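Local structure of KaiC domain-containing protein (Pyrococcus horikoshii, 2ZTS) at residues C[65-70]-C[144-149]; C[152-157]-C[189-194]; C[218-221]-C[227-230]. The protein binds ADP and magnesium and is probably an ATP-binding P-loop NTPase of the KaiC family, its biological role being unknown. One frame throughout, in Å; residues are numbered along the deposited sequence.

Interaction 1 of 3, residues C[65-70]-C[144-149]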
loop_
_atom_site.group_PDB
_atom_site.type_symbol
_atom_site.label_atom_id
_atom_site.label_comp_id
_atom_site.label_asym_id
_atom_site.label_seq_id
_atom_site.Cartn_x
_atom_site.Cartn_y
_atom_site.Cartn_z
ATOM N N VAL C 65 33.583 8.867 2.554
ATOM C CA VAL C 65 33.426 7.419 2.504
ATOM C C VAL C 65 32.405 7.161 1.414
ATOM O O VAL C 65 31.342 7.764 1.453
ATOM C CB VAL C 65 32.879 6.891 3.791
ATOM C CG1 VAL C 65 32.643 5.416 3.736
ATOM C CG2 VAL C 65 33.756 7.324 4.998
ATOM N N THR C 66 32.711 6.278 0.454
ATOM C CA THR C 66 31.762 5.876 -0.541
ATOM C C THR C 66 31.667 4.378 -0.807
ATOM O O THR C 66 32.657 3.702 -0.964
ATOM C CB THR C 66 32.011 6.682 -1.856
ATOM O OG1 THR C 66 31.205 6.157 -2.921
ATOM C CG2 THR C 66 33.441 6.649 -2.321
ATOM N N LEU C 67 30.443 3.861 -0.817
ATOM C CA LEU C 67 30.172 2.490 -1.258
ATOM C C LEU C 67 29.275 2.509 -2.502
ATOM O O LEU C 67 28.811 1.482 -2.985
ATOM C CB LEU C 67 29.530 1.725 -0.061
ATOM C CG LEU C 67 30.325 0.756 0.842
ATOM C CD1 LEU C 67 31.802 0.540 0.518
ATOM C CD2 LEU C 67 30.143 1.087 2.285
ATOM N N GLU C 68 29.000 3.700 -3.025
ATOM C CA GLU C 68 28.276 3.871 -4.290
ATOM C C GLU C 68 29.207 3.769 -5.511
ATOM O O GLU C 68 28.826 3.403 -6.622
ATOM C CB GLU C 68 27.648 5.264 -4.311
ATOM C CG GLU C 68 26.579 5.527 -3.249
ATOM C CD GLU C 68 25.114 5.439 -3.759
ATOM O OE1 GLU C 68 24.891 5.576 -4.999
ATOM O OE2 GLU C 68 24.184 5.278 -2.904
ATOM N N GLU C 69 30.450 4.164 -5.337
ATOM C CA GLU C 69 31.359 4.129 -6.477
ATOM C C GLU C 69 32.811 3.919 -6.007
ATOM O O GLU C 69 33.082 3.876 -4.804
ATOM C CB GLU C 69 31.185 5.426 -7.283
ATOM C CG GLU C 69 31.536 6.686 -6.538
ATOM C CD GLU C 69 31.089 7.947 -7.256
ATOM O OE1 GLU C 69 31.287 8.001 -8.488
ATOM O OE2 GLU C 69 30.531 8.863 -6.578
ATOM N N ARG C 70 33.755 3.798 -6.928
ATOM C CA ARG C 70 35.119 3.678 -6.441
ATOM C C ARG C 70 35.817 5.064 -6.375
ATOM O O ARG C 70 35.316 6.048 -6.926
ATOM C CB ARG C 70 35.899 2.448 -7.035
ATOM C CG ARG C 70 36.222 2.358 -8.507
ATOM C CD ARG C 70 35.321 1.455 -9.320
ATOM N NE ARG C 70 36.029 0.720 -10.352
ATOM C CZ ARG C 70 36.214 1.089 -11.614
ATOM N NH1 ARG C 70 35.761 2.245 -12.112
ATOM N NH2 ARG C 70 36.878 0.252 -12.404
ATOM N N ILE C 144 23.855 5.516 2.867
ATOM C CA ILE C 144 23.240 4.477 3.662
ATOM C C ILE C 144 22.630 3.303 2.845
ATOM O O ILE C 144 22.803 2.159 3.207
ATOM C CB ILE C 144 22.235 5.114 4.652
ATOM C CG1 ILE C 144 23.032 5.870 5.735
ATOM C CG2 ILE C 144 21.364 4.091 5.295
ATOM C CD1 ILE C 144 22.125 6.745 6.521
ATOM N N PRO C 145 21.875 3.547 1.796
ATOM C CA PRO C 145 21.400 2.400 0.980
ATOM C C PRO C 145 22.557 1.566 0.397
ATOM O O PRO C 145 22.381 0.392 0.265
ATOM C CB PRO C 145 20.628 3.065 -0.162
ATOM C CG PRO C 145 20.272 4.410 0.331
ATOM C CD PRO C 145 21.361 4.844 1.305
ATOM N N SER C 146 23.709 2.170 0.092
ATOM C CA SER C 146 24.831 1.458 -0.485
ATOM C C SER C 146 25.363 0.444 0.544
ATOM O O SER C 146 25.767 -0.689 0.163
ATOM C CB SER C 146 25.941 2.407 -0.976
ATOM O OG SER C 146 26.687 3.064 0.120
ATOM N N ILE C 147 25.326 0.816 1.831
ATOM C CA ILE C 147 25.702 -0.087 2.903
ATOM C C ILE C 147 24.652 -1.198 3.030
ATOM O O ILE C 147 24.963 -2.366 3.117
ATOM C CB ILE C 147 25.843 0.627 4.272
ATOM C CG1 ILE C 147 26.945 1.701 4.258
ATOM C CG2 ILE C 147 26.056 -0.403 5.363
ATOM C CD1 ILE C 147 26.958 2.570 5.546
ATOM N N ALA C 148 23.406 -0.812 3.125
ATOM C CA ALA C 148 22.351 -1.746 3.365
ATOM C C ALA C 148 22.275 -2.802 2.285
ATOM O O ALA C 148 22.073 -3.988 2.600
ATOM C CB ALA C 148 20.966 -1.001 3.492
ATOM N N LEU C 149 22.413 -2.383 1.028
ATOM C CA LEU C 149 22.302 -3.331 -0.076
ATOM C C LEU C 149 23.416 -4.344 -0.050
ATOM O O LEU C 149 23.271 -5.374 -0.675
ATOM C CB LEU C 149 22.300 -2.633 -1.430
ATOM C CG LEU C 149 21.027 -1.761 -1.606
ATOM C CD1 LEU C 149 21.198 -0.843 -2.773
ATOM C CD2 LEU C 149 19.772 -2.668 -1.756
#
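S146 on helix 144-149 presses against L67, which follows directly after strand 62-66, at the C-terminal ends of the parallel strands of the P-loop NTPase fold. Their CA atoms, 5.5 Å apart, are the closest CA pair of the two segments, and these two residues bury the most area in the contact. S146 OG comes 3.1 Å from L67 CB, a tight van der Waals contact with a carbon; the hydroxyl makes its hydrogen bond to the carbonyl O of S143. The first torsion of S146 places OG between the backbone N and the carbonyl carbon (chi1 71°), which lets it meet L67 while staying near S143. The serine methylene is used as well, S146 CB lying 3.6 Å from L67 O.

E68 approaches the same serine from beside L67. Its chain bends at chi2 (-101°), and OE2 ends 3.9 Å from S146 CB while hydrogen-bonding S143 OG; the nearest atom of the E68 side chain is about 4 Å from the bound magnesium ion. The turn carrying L67 and E68 is shaped by an ST motif, with E69 N donating to T66 OG1 at 3.2 Å and 152°. F123 of helix 120-134 packs on both L67 and I147, and F197 of the second subunit packs on E68. The apolar part is L67 against I147, meeting at a slant, with L67 CD2 3.8 Å from I147 CG1.

Interaction 2 of 3, residues C[152-157]-C[189-194]; sequences EEERKI and LSRYGI
E154 OE2 takes two donors, R191 NH2 at 2.7 Å and Y192 OH at 2.6 Å. The arginine bond is nearly straight (169°), belongs to a salt bridge and uses the syn lone pair of OE2, with carboxylate and guanidinium almost coplanar. The tyrosine reaches OE2 on its anti side, slightly out of the carboxylate plane, and its ring stands 83° to that plane. Because R191 NE donates to Y192 OH at 2.9 Å, the phenol oxygen both gives and receives, and the arginine offers E154 one nitrogen while bonding the tyrosine with another.

The Y192 ring is held from both faces. R191 CG lies 3.7 Å above its plane over the centre, and across the ring I157 CG2 makes a CH-pi contact 4.0 Å from the centroid.

In the fold, this ties the short 3-10 turn ahead of helix 157-171 to the loop between strands 174-179 and 201-209 of the P-loop NTPase sheet. E154 arrives with CG trans to its backbone N (chi1 177°) and an extended chain, which carries the carboxylate out to both donors. The loop is bent by an ST motif in which G193 N donates to S190 OG at 3.1 Å. Farther out, R191 NH1 hydrogen-bonds G193 O of the second subunit, and G193 O here receives R191 NH1 of the third subunit.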
loop_
_atom_site.group_PDB
_atom_site.type_symbol
_atom_site.label_atom_id
_atom_site.label_comp_id
_atom_site.label_asym_id
_atom_site.label_seq_id
_atom_site.Cartn_x
_atom_site.Cartn_y
_atom_site.Cartn_z
ATOM N N GLU C 152 24.103 -9.039 4.334
ATOM C CA GLU C 152 23.450 -10.344 4.214
ATOM C C GLU C 152 21.955 -10.119 4.177
ATOM O O GLU C 152 21.232 -10.641 3.333
ATOM C CB GLU C 152 23.793 -11.222 5.460
ATOM C CG GLU C 152 24.376 -12.590 5.168
ATOM C CD GLU C 152 23.963 -13.692 6.169
ATOM O OE1 GLU C 152 23.045 -13.511 7.034
ATOM O OE2 GLU C 152 24.567 -14.770 6.059
ATOM N N GLU C 153 21.477 -9.327 5.134
ATOM C CA GLU C 153 20.067 -9.055 5.270
ATOM C C GLU C 153 19.892 -7.520 5.302
ATOM O O GLU C 153 20.375 -6.855 6.217
ATOM C CB GLU C 153 19.541 -9.733 6.555
ATOM C CG GLU C 153 19.064 -11.190 6.396
ATOM C CD GLU C 153 18.767 -11.873 7.758
ATOM O OE1 GLU C 153 17.811 -11.456 8.481
ATOM O OE2 GLU C 153 19.514 -12.834 8.120
ATOM N N GLU C 154 19.248 -6.984 4.270
ATOM C CA GLU C 154 19.120 -5.566 4.049
ATOM C C GLU C 154 18.470 -4.874 5.234
ATOM O O GLU C 154 18.934 -3.836 5.669
ATOM C CB GLU C 154 18.312 -5.282 2.736
ATOM C CG GLU C 154 18.070 -3.801 2.475
ATOM C CD GLU C 154 17.432 -3.503 1.121
ATOM O OE1 GLU C 154 17.173 -4.460 0.385
ATOM O OE2 GLU C 154 17.191 -2.312 0.780
ATOM N N ARG C 155 17.445 -5.481 5.820
ATOM C CA ARG C 155 16.848 -4.918 7.028
ATOM C C ARG C 155 17.747 -4.786 8.301
ATOM O O ARG C 155 17.363 -4.108 9.199
ATOM C CB ARG C 155 15.597 -5.666 7.402
ATOM C CG ARG C 155 15.821 -7.060 8.039
ATOM C CD ARG C 155 14.502 -7.894 8.033
ATOM N NE ARG C 155 14.459 -8.881 9.112
ATOM C CZ ARG C 155 13.574 -8.928 10.140
ATOM N NH1 ARG C 155 12.591 -8.022 10.294
ATOM N NH2 ARG C 155 13.689 -9.926 11.030
ATOM N N LYS C 156 18.914 -5.406 8.351
ATOM C CA LYS C 156 19.863 -5.194 9.451
ATOM C C LYS C 156 20.530 -3.826 9.404
ATOM O O LYS C 156 21.333 -3.498 10.239
ATOM C CB LYS C 156 20.955 -6.280 9.490
ATOM C CG LYS C 156 20.451 -7.770 9.448
ATOM C CD LYS C 156 19.696 -8.214 10.708
ATOM C CE LYS C 156 20.427 -9.276 11.497
ATOM N NZ LYS C 156 20.243 -8.992 13.005
ATOM N N ILE C 157 20.195 -3.014 8.408
ATOM C CA ILE C 157 20.583 -1.655 8.382
ATOM C C ILE C 157 20.150 -0.984 9.674
ATOM O O ILE C 157 20.809 -0.079 10.151
ATOM C CB ILE C 157 19.987 -0.944 7.134
ATOM C CG1 ILE C 157 20.660 0.426 6.899
ATOM C CG2 ILE C 157 18.477 -0.803 7.274
ATOM C CD1 ILE C 157 22.194 0.477 6.817
ATOM N N LEU C 189 10.609 10.428 4.117
ATOM C CA LEU C 189 11.820 11.259 4.185
ATOM C C LEU C 189 13.079 10.470 3.780
ATOM O O LEU C 189 14.036 11.012 3.219
ATOM C CB LEU C 189 11.995 11.700 5.610
ATOM C CG LEU C 189 12.785 12.940 5.834
ATOM C CD1 LEU C 189 12.173 14.114 5.028
ATOM C CD2 LEU C 189 12.758 13.188 7.378
ATOM N N SER C 190 13.078 9.188 4.100
ATOM C CA SER C 190 14.231 8.331 3.869
ATOM C C SER C 190 13.838 6.977 3.284
ATOM O O SER C 190 12.691 6.647 3.235
ATOM C CB SER C 190 14.883 8.075 5.196
ATOM O OG SER C 190 13.965 7.436 6.057
ATOM N N ARG C 191 14.829 6.184 2.923
ATOM C CA ARG C 191 14.618 4.892 2.342
ATOM C C ARG C 191 14.066 3.938 3.369
ATOM O O ARG C 191 13.142 3.195 3.048
ATOM C CB ARG C 191 15.958 4.326 1.831
ATOM C CG ARG C 191 15.786 3.003 1.120
ATOM C CD ARG C 191 16.939 2.650 0.218
ATOM N NE ARG C 191 16.943 1.240 -0.090
ATOM C CZ ARG C 191 16.533 0.685 -1.222
ATOM N NH1 ARG C 191 16.013 1.395 -2.220
ATOM N NH2 ARG C 191 16.572 -0.636 -1.310
ATOM N N TYR C 192 14.658 3.908 4.572
ATOM C CA TYR C 192 14.333 2.856 5.582
ATOM C C TYR C 192 13.410 3.290 6.724
ATOM O O TYR C 192 12.822 2.458 7.398
ATOM C CB TYR C 192 15.623 2.184 6.146
ATOM C CG TYR C 192 16.352 1.481 5.060
ATOM C CD1 TYR C 192 15.796 0.366 4.425
ATOM C CD2 TYR C 192 17.560 1.940 4.624
ATOM C CE1 TYR C 192 16.483 -0.272 3.344
ATOM C CE2 TYR C 192 18.221 1.357 3.560
ATOM C CZ TYR C 192 17.683 0.244 2.928
ATOM O OH TYR C 192 18.414 -0.301 1.893
ATOM N N GLY C 193 13.260 4.591 6.917
ATOM C CA GLY C 193 12.445 5.114 8.033
ATOM C C GLY C 193 13.205 5.184 9.331
ATOM O O GLY C 193 12.597 5.345 10.397
ATOM N N ILE C 194 14.527 5.062 9.253
ATOM C CA ILE C 194 15.390 4.927 10.445
ATOM C C ILE C 194 16.486 6.015 10.435
ATOM O O ILE C 194 16.908 6.492 11.463
ATOM C CB ILE C 194 16.024 3.518 10.454
ATOM C CG1 ILE C 194 14.935 2.417 10.461
ATOM C CG2 ILE C 194 16.908 3.360 11.608
ATOM C CD1 ILE C 194 15.454 0.993 10.162
#

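Interaction 3 of 3, residues C[218-221]-C[227-230]; sequences VLIR and RHSM. With ADP (adenosine-5'-diphosphate), chain D.
I220 on strand 214-223 and M230 on the loop that follows form the closest CA pair, 6.1 Å apart, yet the segments share no hydrogen bond, and I220 O and S229 O face each other at 3.6 Å. Side chains of each segment pack on backbone carbonyls of the other. The imidazole of H228 lies with one face beneath I220 O, which sits 3.8 Å above the ring plane and offset toward its rim. CG of H228 stands between the backbone N and the carbonyl carbon (chi1 55°), directing the ring between the strand and the ribose of a bound ADP. H228 NE2 is 3.1 Å from ADP O2' and makes a weak hydrogen bond, 3.4 Å, with ADP O3'. The selenium of M230, a selenomethionine, lies in the ring plane at the edge of the imidazole, while L219 CD1 touches M230 O at 3.4 Å. Exchanging H228 for an alanine removes the imidazole and would probably leave the ribose without this partner and a gap beside the selenium. R227 CB, 3.5 Å from ADP C2, borders the adenine. K222 and M223 of this chain and G40, K43 and T45 of the third subunit hydrogen-bond the same ADP, an intersubunit nucleotide site as in hexameric KaiC.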
loop_
_atom_site.group_PDB
_atom_site.type_symbol
_atom_site.label_atom_id
_atom_site.label_comp_id
_atom_site.label_asym_id
_atom_site.label_seq_id
_atom_site.Cartn_x
_atom_site.Cartn_y
_atom_site.Cartn_z
ATOM N N VAL C 218 16.260 22.912 -2.865
ATOM C CA VAL C 218 16.709 22.471 -1.528
ATOM C C VAL C 218 15.808 23.037 -0.444
ATOM O O VAL C 218 15.322 24.170 -0.532
ATOM C CB VAL C 218 18.187 22.838 -1.274
ATOM C CG1 VAL C 218 18.416 24.356 -1.407
ATOM C CG2 VAL C 218 18.634 22.400 0.068
ATOM N N LEU C 219 15.579 22.239 0.588
ATOM C CA LEU C 219 14.822 22.671 1.744
ATOM C C LEU C 219 15.533 22.149 3.004
ATOM O O LEU C 219 15.984 20.984 3.062
ATOM C CB LEU C 219 13.455 22.097 1.615
ATOM C CG LEU C 219 12.405 22.163 2.690
ATOM C CD1 LEU C 219 11.950 23.552 2.877
ATOM C CD2 LEU C 219 11.251 21.295 2.198
ATOM N N ILE C 220 15.705 23.013 3.973
ATOM C CA ILE C 220 16.165 22.589 5.292
ATOM C C ILE C 220 14.974 22.309 6.144
ATOM O O ILE C 220 14.259 23.228 6.551
ATOM C CB ILE C 220 16.988 23.665 5.949
ATOM C CG1 ILE C 220 18.175 24.006 5.074
ATOM C CG2 ILE C 220 17.471 23.195 7.342
ATOM C CD1 ILE C 220 18.291 25.436 4.871
ATOM N N ARG C 221 14.788 21.022 6.435
ATOM C CA ARG C 221 13.627 20.470 7.120
ATOM C C ARG C 221 13.849 20.534 8.626
ATOM O O ARG C 221 12.940 20.835 9.372
ATOM C CB ARG C 221 13.428 19.037 6.594
ATOM C CG ARG C 221 12.452 18.133 7.246
ATOM C CD ARG C 221 10.955 18.575 7.184
ATOM N NE ARG C 221 10.165 17.590 6.471
ATOM C CZ ARG C 221 9.315 16.720 7.018
ATOM N NH1 ARG C 221 9.073 16.664 8.342
ATOM N NH2 ARG C 221 8.693 15.870 6.200
ATOM N N ARG C 227 17.961 28.563 13.980
ATOM C CA ARG C 227 16.759 29.169 13.406
ATOM C C ARG C 227 17.065 29.194 11.915
ATOM O O ARG C 227 17.622 30.175 11.427
ATOM C CB ARG C 227 16.529 30.607 14.007
ATOM C CG ARG C 227 15.171 31.391 13.703
ATOM C CD ARG C 227 14.723 32.376 14.888
ATOM N NE ARG C 227 13.450 33.155 14.813
ATOM C CZ ARG C 227 12.181 32.668 14.746
ATOM N NH1 ARG C 227 11.931 31.367 14.662
ATOM N NH2 ARG C 227 11.136 33.501 14.735
ATOM N N HIS C 228 16.758 28.096 11.225
ATOM C CA HIS C 228 16.997 27.959 9.755
ATOM C C HIS C 228 15.770 28.386 8.991
ATOM O O HIS C 228 14.677 28.237 9.460
ATOM C CB HIS C 228 17.364 26.506 9.299
ATOM C CG HIS C 228 16.362 25.458 9.703
ATOM N ND1 HIS C 228 15.009 25.640 9.618
ATOM C CD2 HIS C 228 16.525 24.211 10.195
ATOM C CE1 HIS C 228 14.382 24.566 10.070
ATOM N NE2 HIS C 228 15.281 23.686 10.436
ATOM N N SER C 229 15.972 28.855 7.771
ATOM C CA SER C 229 14.878 29.159 6.861
ATOM C C SER C 229 14.077 27.861 6.623
ATOM O O SER C 229 14.647 26.781 6.581
ATOM C CB SER C 229 15.477 29.687 5.562
ATOM O OG SER C 229 14.491 29.875 4.582
HETATM N N MSE C 230 12.770 27.995 6.469
HETATM C CA MSE C 230 11.862 26.880 6.230
HETATM C C MSE C 230 11.304 26.880 4.800
HETATM O O MSE C 230 10.448 26.071 4.507
HETATM C CB MSE C 230 10.651 26.985 7.180
HETATM C CG MSE C 230 10.934 27.167 8.670
HETATM SE SE MSE C 230 10.956 25.420 9.696
HETATM C CE MSE C 230 10.317 23.947 8.458
HETATM P PB ADP D . 11.619 16.909 16.443
HETATM O O1B ADP D . 10.167 16.633 16.171
HETATM O O2B ADP D . 12.488 16.266 15.362
HETATM O O3B ADP D . 11.962 16.214 17.730
HETATM P PA ADP D . 12.869 19.289 17.382
HETATM O O1A ADP D . 12.123 19.595 18.655
HETATM O O2A ADP D . 14.079 18.395 17.475
HETATM O O3A ADP D . 11.865 18.487 16.341
HETATM O "O5'" ADP D . 12.999 20.702 16.673
HETATM C "C5'" ADP D . 14.229 21.162 16.226
HETATM C "C4'" ADP D . 13.939 22.353 15.352
HETATM O "O4'" ADP D . 13.702 23.511 16.122
HETATM C "C3'" ADP D . 15.086 22.626 14.400
HETATM O "O3'" ADP D . 14.860 21.879 13.258
HETATM C "C2'" ADP D . 14.936 24.095 14.189
HETATM O "O2'" ADP D . 14.062 24.412 13.161
HETATM C "C1'" ADP D . 14.320 24.603 15.481
HETATM N N9 ADP D . 15.384 25.124 16.341
HETATM C C8 ADP D . 16.349 24.393 17.008
HETATM N N7 ADP D . 17.127 25.259 17.707
HETATM C C5 ADP D . 16.671 26.507 17.466
HETATM C C6 ADP D . 17.122 27.727 17.939
HETATM N N6 ADP D . 17.959 27.714 18.974
HETATM N N1 ADP D . 16.428 28.853 17.554
HETATM C C2 ADP D . 15.319 28.752 16.694
HETATM N N3 ADP D . 14.878 27.515 16.212
HETATM C C4 ADP D . 15.564 26.432 16.614
#

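The three contacts come in series along the chain, in the order of their numbers. Interactions 1 and 2 have centres about 13 Å apart and touch through helix 144-149, where A148 CB meets Y192 OH at 3.1 Å and P145 packs on R191. Interaction 3 has its centre about 27 Å from that of interaction 1, on the opposite side of the chain's centre, although both reach the same mixed sheet. Its centre is about 25 Å from that of interaction 2, the two touching lightly, L189 CD1 4.1 Å from R221 NH2. Interaction 1 lies beside the chain's own magnesium, whereas interaction 3 meets an ADP shared with the third subunit, so one chain contributes to two nucleotide sites.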